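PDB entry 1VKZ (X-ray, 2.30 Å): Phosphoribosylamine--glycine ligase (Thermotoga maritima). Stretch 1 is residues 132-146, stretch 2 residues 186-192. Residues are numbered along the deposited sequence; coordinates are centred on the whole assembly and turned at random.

Stretch 1, residues 132-146: ELREKIKKFSPPYVI
Stretch 2 (186-192) VVIDEFL

Stretch 1 begins within a helix that started earlier in the chain, with Lys-136 N bonded to Glu-132 O (2.7 Å) and Ile-137 N to Leu-133 O (3.0 Å). A type I turn from Ile-137 to Phe-140 follows, closed by Phe-140 N to Ile-137 O at 3.0 Å. After an extended Phe-140 (phi/psi -127/166) and Ser-141 and two prolines (Pro-143 -71/93), the chain becomes a strand at Tyr-144 to Ile-146. Stretch 2 begins as a strand, whose axis runs at 152° to this one, thus antiparallel, with 4.9 Å at closest approach. The helix lies over the same strand at 10.1 Å, inclined by only 14° to its direction. Together the stretches bury 637 Å².

Val-186 (-128/148, chi1 m) opens stretch 2 with its CB directed toward stretch 1; Val-186 CB lies 3.9 Å from Ile-146 CG2. Branched residues of this kind suit extended backbone and fill space without polar groups to satisfy. Val-187 (-86/137, t) contributes mainly backbone: its O lies 3.3 Å from CA of Ile-146, a CA-H...O contact. Its CA-to-CB bond points sideways.

Ile-188 (-107/119, chi1 -44°, chi2 170°) is the centre of the contact, with 130 Å² covered. It faces Ile-146 (-115/135) in a non-hydrogen-bonded antiparallel pair, CA to CA 4.8 Å, both side chains on the same sheet face. Ile-146 (m, m) brings CD1 to 3.9 Å from Ile-188 CG1. The helix closes over this face: CD1 of Ile-188 lies 4.0 Å from Leu-133 CD1 (t, p) and 3.7 Å from Lys-136 CB, while the amine end of that lysine leads away. Ile-188 CG2 meets Ile-137 CD1 (t, p) at 3.4 Å and sits over one face of the Phe-140 ring, 3.8 Å from its centroid and 22° off the normal, a CH-pi contact. A branched isoleucine can thus offer methyls to both helix and ring. Phe-140 (m, chi2 85°) also brings CZ to 3.5 Å from Ile-188 O.

Asp-189 (-111/138, chi1 -130°) supplies the direct hydrogen bond between the stretches: its N donates to Val-145 O (-124/118) at 2.9 Å, nearly straight at 169°. Water 2 bridges, accepting from Val-145 N (2.8 Å) and donating to Asp-189 O (2.5 Å). The carboxylate leads away and is satisfied by other hydrogen bonds.

Glu-190 (-64/123; t, t, chi3 52°) points away overall, yet its CB lies 4.0 Å from Phe-140 CE2: the aliphatic base packs near the ring, while OE1 is bonded elsewhere in the structure. Its N lies 3.3 Å from Phe-140 CE2.

Phe-191 (-69/137, chi1 t, chi2 74°), in the loop that follows, turns toward stretch 1, its broad apolar ring meeting carbon surface. Val-145 CG2 (chi1 t) meets the ring at its edge, 3.7 Å from Phe-191 CD1; Pro-143 CB is 3.8 Å from Phe-191 CD2, and Pro-143 O 3.1 Å from Phe-191 CB. Water 1 donates to Pro-143 O (2.7 Å) and accepts from Phe-191 N (3.3 Å). Leu-192 (-114/113; m, t) points away and makes no contact.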

# COMPACT_ATOMS: atom_id res chain seq x y z
N GLU A 132 -29.85 -10.05 -3.99
CA GLU A 132 -28.89 -10.83 -4.77
C GLU A 132 -27.87 -11.49 -3.84
O GLU A 132 -27.46 -12.63 -4.07
CB GLU A 132 -28.18 -9.94 -5.79
CG GLU A 132 -29.10 -9.37 -6.86
CD GLU A 132 -28.40 -8.38 -7.78
OE1 GLU A 132 -27.17 -8.18 -7.65
OE2 GLU A 132 -29.09 -7.79 -8.65
N LEU A 133 -27.48 -10.77 -2.78
CA LEU A 133 -26.57 -11.29 -1.77
C LEU A 133 -27.13 -12.56 -1.12
O LEU A 133 -26.38 -13.51 -0.90
CB LEU A 133 -26.30 -10.22 -0.71
CG LEU A 133 -25.31 -10.57 0.41
CD1 LEU A 133 -24.02 -11.13 -0.13
CD2 LEU A 133 -25.03 -9.33 1.23
N ARG A 134 -28.43 -12.58 -0.84
CA ARG A 134 -29.11 -13.77 -0.27
C ARG A 134 -29.09 -14.96 -1.24
O ARG A 134 -28.80 -16.09 -0.84
CB ARG A 134 -30.57 -13.47 0.09
CG ARG A 134 -30.78 -12.59 1.32
CD ARG A 134 -32.27 -12.24 1.58
NE ARG A 134 -32.73 -11.09 0.78
CZ ARG A 134 -34.00 -10.86 0.41
NH1 ARG A 134 -35.00 -11.69 0.75
NH2 ARG A 134 -34.29 -9.79 -0.32
N GLU A 135 -29.44 -14.69 -2.50
CA GLU A 135 -29.44 -15.72 -3.54
C GLU A 135 -28.03 -16.20 -3.81
O GLU A 135 -27.73 -17.38 -3.67
CB GLU A 135 -30.08 -15.16 -4.84
CG GLU A 135 -30.08 -16.11 -6.05
CD GLU A 135 -28.99 -15.81 -7.09
OE1 GLU A 135 -29.22 -14.94 -7.97
OE2 GLU A 135 -27.91 -16.46 -7.05
N LYS A 136 -27.15 -15.26 -4.17
CA LYS A 136 -25.81 -15.60 -4.64
C LYS A 136 -24.89 -16.12 -3.53
O LYS A 136 -23.88 -16.77 -3.83
CB LYS A 136 -25.19 -14.40 -5.38
CG LYS A 136 -26.00 -13.99 -6.63
CD LYS A 136 -25.48 -12.72 -7.27
CE LYS A 136 -26.46 -12.16 -8.31
NZ LYS A 136 -26.09 -12.56 -9.68
N ILE A 137 -25.21 -15.87 -2.27
CA ILE A 137 -24.36 -16.36 -1.19
C ILE A 137 -24.43 -17.90 -1.08
O ILE A 137 -23.47 -18.55 -0.65
CB ILE A 137 -24.66 -15.65 0.17
CG1 ILE A 137 -23.40 -15.59 1.04
CG2 ILE A 137 -25.85 -16.30 0.90
CD1 ILE A 137 -22.26 -14.82 0.39
N LYS A 138 -25.55 -18.47 -1.51
CA LYS A 138 -25.77 -19.92 -1.45
C LYS A 138 -24.81 -20.73 -2.32
O LYS A 138 -24.62 -21.92 -2.08
CB LYS A 138 -27.23 -20.28 -1.81
CG LYS A 138 -28.24 -19.95 -0.71
CD LYS A 138 -29.69 -20.20 -1.15
CE LYS A 138 -30.28 -18.99 -1.85
NZ LYS A 138 -31.70 -19.18 -2.27
N LYS A 139 -24.19 -20.07 -3.30
CA LYS A 139 -23.14 -20.69 -4.11
C LYS A 139 -21.78 -20.89 -3.39
O LYS A 139 -20.85 -21.45 -3.97
CB LYS A 139 -22.90 -19.86 -5.38
CG LYS A 139 -24.03 -19.90 -6.40
CD LYS A 139 -23.59 -19.21 -7.70
CE LYS A 139 -24.68 -19.24 -8.79
NZ LYS A 139 -24.15 -18.87 -10.15
N PHE A 140 -21.67 -20.46 -2.13
CA PHE A 140 -20.38 -20.48 -1.42
C PHE A 140 -20.47 -21.19 -0.10
O PHE A 140 -21.55 -21.42 0.43
CB PHE A 140 -19.90 -19.05 -1.18
CG PHE A 140 -19.61 -18.28 -2.44
CD1 PHE A 140 -20.62 -17.62 -3.11
CD2 PHE A 140 -18.31 -18.20 -2.94
CE1 PHE A 140 -20.37 -16.91 -4.24
CE2 PHE A 140 -18.04 -17.48 -4.06
CZ PHE A 140 -19.07 -16.84 -4.73
N SER A 141 -19.30 -21.50 0.46
CA SER A 141 -19.24 -22.30 1.68
C SER A 141 -18.65 -21.52 2.85
O SER A 141 -17.86 -20.62 2.64
CB SER A 141 -18.49 -23.63 1.43
OG SER A 141 -17.84 -23.61 0.18
N PRO A 142 -19.06 -21.90 4.06
CA PRO A 142 -18.92 -21.12 5.28
C PRO A 142 -17.94 -19.97 5.37
O PRO A 142 -18.41 -18.87 5.67
CB PRO A 142 -18.63 -22.18 6.34
CG PRO A 142 -19.42 -23.40 5.84
CD PRO A 142 -19.74 -23.17 4.35
N PRO A 143 -16.63 -20.13 5.13
CA PRO A 143 -15.75 -18.96 5.27
C PRO A 143 -16.02 -17.96 4.12
O PRO A 143 -15.49 -18.12 3.03
CB PRO A 143 -14.34 -19.57 5.29
CG PRO A 143 -14.47 -20.82 4.55
CD PRO A 143 -15.87 -21.33 4.73
N TYR A 144 -16.91 -17.00 4.36
CA TYR A 144 -17.42 -16.13 3.29
C TYR A 144 -16.59 -14.88 3.18
O TYR A 144 -16.16 -14.36 4.19
CB TYR A 144 -18.89 -15.72 3.52
CG TYR A 144 -19.88 -16.87 3.55
CD1 TYR A 144 -20.24 -17.54 2.39
CD2 TYR A 144 -20.44 -17.30 4.75
CE1 TYR A 144 -21.12 -18.57 2.42
CE2 TYR A 144 -21.33 -18.35 4.79
CZ TYR A 144 -21.66 -18.98 3.62
OH TYR A 144 -22.54 -20.02 3.63
N VAL A 145 -16.38 -14.42 1.95
CA VAL A 145 -15.66 -13.20 1.71
C VAL A 145 -16.52 -12.27 0.88
O VAL A 145 -16.92 -12.60 -0.22
CB VAL A 145 -14.35 -13.44 0.97
CG1 VAL A 145 -13.52 -12.14 0.94
CG2 VAL A 145 -13.59 -14.57 1.60
N ILE A 146 -16.83 -11.12 1.46
CA ILE A 146 -17.59 -10.08 0.79
C ILE A 146 -16.67 -8.90 0.66
O ILE A 146 -15.96 -8.57 1.59
CB ILE A 146 -18.80 -9.68 1.67
CG1 ILE A 146 -19.79 -10.85 1.81
CG2 ILE A 146 -19.49 -8.46 1.15
CD1 ILE A 146 -20.56 -11.22 0.53
N VAL A 186 -21.26 -5.60 -4.29
CA VAL A 186 -20.19 -6.33 -3.62
C VAL A 186 -19.79 -7.55 -4.42
O VAL A 186 -20.59 -8.15 -5.13
CB VAL A 186 -20.56 -6.75 -2.19
CG1 VAL A 186 -20.93 -5.54 -1.37
CG2 VAL A 186 -21.69 -7.78 -2.17
N VAL A 187 -18.52 -7.88 -4.32
CA VAL A 187 -18.01 -9.16 -4.80
C VAL A 187 -18.19 -10.20 -3.69
O VAL A 187 -17.93 -9.95 -2.51
CB VAL A 187 -16.48 -9.08 -5.19
CG1 VAL A 187 -16.01 -10.39 -5.85
CG2 VAL A 187 -16.22 -7.87 -6.11
N ILE A 188 -18.64 -11.38 -4.09
CA ILE A 188 -18.62 -12.50 -3.19
C ILE A 188 -17.49 -13.34 -3.73
O ILE A 188 -17.51 -13.74 -4.88
CB ILE A 188 -19.95 -13.22 -3.21
CG1 ILE A 188 -21.10 -12.17 -3.18
CG2 ILE A 188 -20.03 -14.19 -2.03
CD1 ILE A 188 -22.49 -12.71 -3.44
N ASP A 189 -16.46 -13.56 -2.92
CA ASP A 189 -15.28 -14.25 -3.39
C ASP A 189 -15.21 -15.60 -2.70
O ASP A 189 -15.48 -15.75 -1.51
CB ASP A 189 -14.04 -13.41 -3.08
CG ASP A 189 -13.09 -13.22 -4.30
OD1 ASP A 189 -13.45 -13.66 -5.40
OD2 ASP A 189 -11.96 -12.66 -4.22
N GLU A 190 -14.86 -16.61 -3.47
CA GLU A 190 -14.57 -17.91 -2.92
C GLU A 190 -13.34 -17.74 -2.05
O GLU A 190 -12.30 -17.29 -2.52
CB GLU A 190 -14.32 -18.85 -4.09
CG GLU A 190 -13.63 -20.14 -3.73
CD GLU A 190 -13.10 -20.86 -4.97
OE1 GLU A 190 -12.36 -20.23 -5.80
OE2 GLU A 190 -13.46 -22.06 -5.08
N PHE A 191 -13.46 -18.11 -0.77
CA PHE A 191 -12.34 -18.04 0.17
C PHE A 191 -11.33 -19.07 -0.22
O PHE A 191 -11.70 -20.18 -0.57
CB PHE A 191 -12.78 -18.29 1.58
CG PHE A 191 -11.67 -18.18 2.59
CD1 PHE A 191 -11.16 -16.94 2.96
CD2 PHE A 191 -11.17 -19.35 3.22
CE1 PHE A 191 -10.13 -16.85 3.93
CE2 PHE A 191 -10.15 -19.27 4.19
CZ PHE A 191 -9.65 -18.02 4.55
N LEU A 192 -10.06 -18.65 -0.19
CA LEU A 192 -8.91 -19.46 -0.56
C LEU A 192 -8.04 -19.73 0.67
O LEU A 192 -7.45 -18.82 1.24
CB LEU A 192 -8.09 -18.71 -1.61
CG LEU A 192 -8.82 -18.51 -2.94
CD1 LEU A 192 -8.06 -17.59 -3.96
CD2 LEU A 192 -9.14 -19.85 -3.55
O HOH W 1 -16.32 -18.86 0.58
O HOH W 2 -17.42 -16.08 -0.05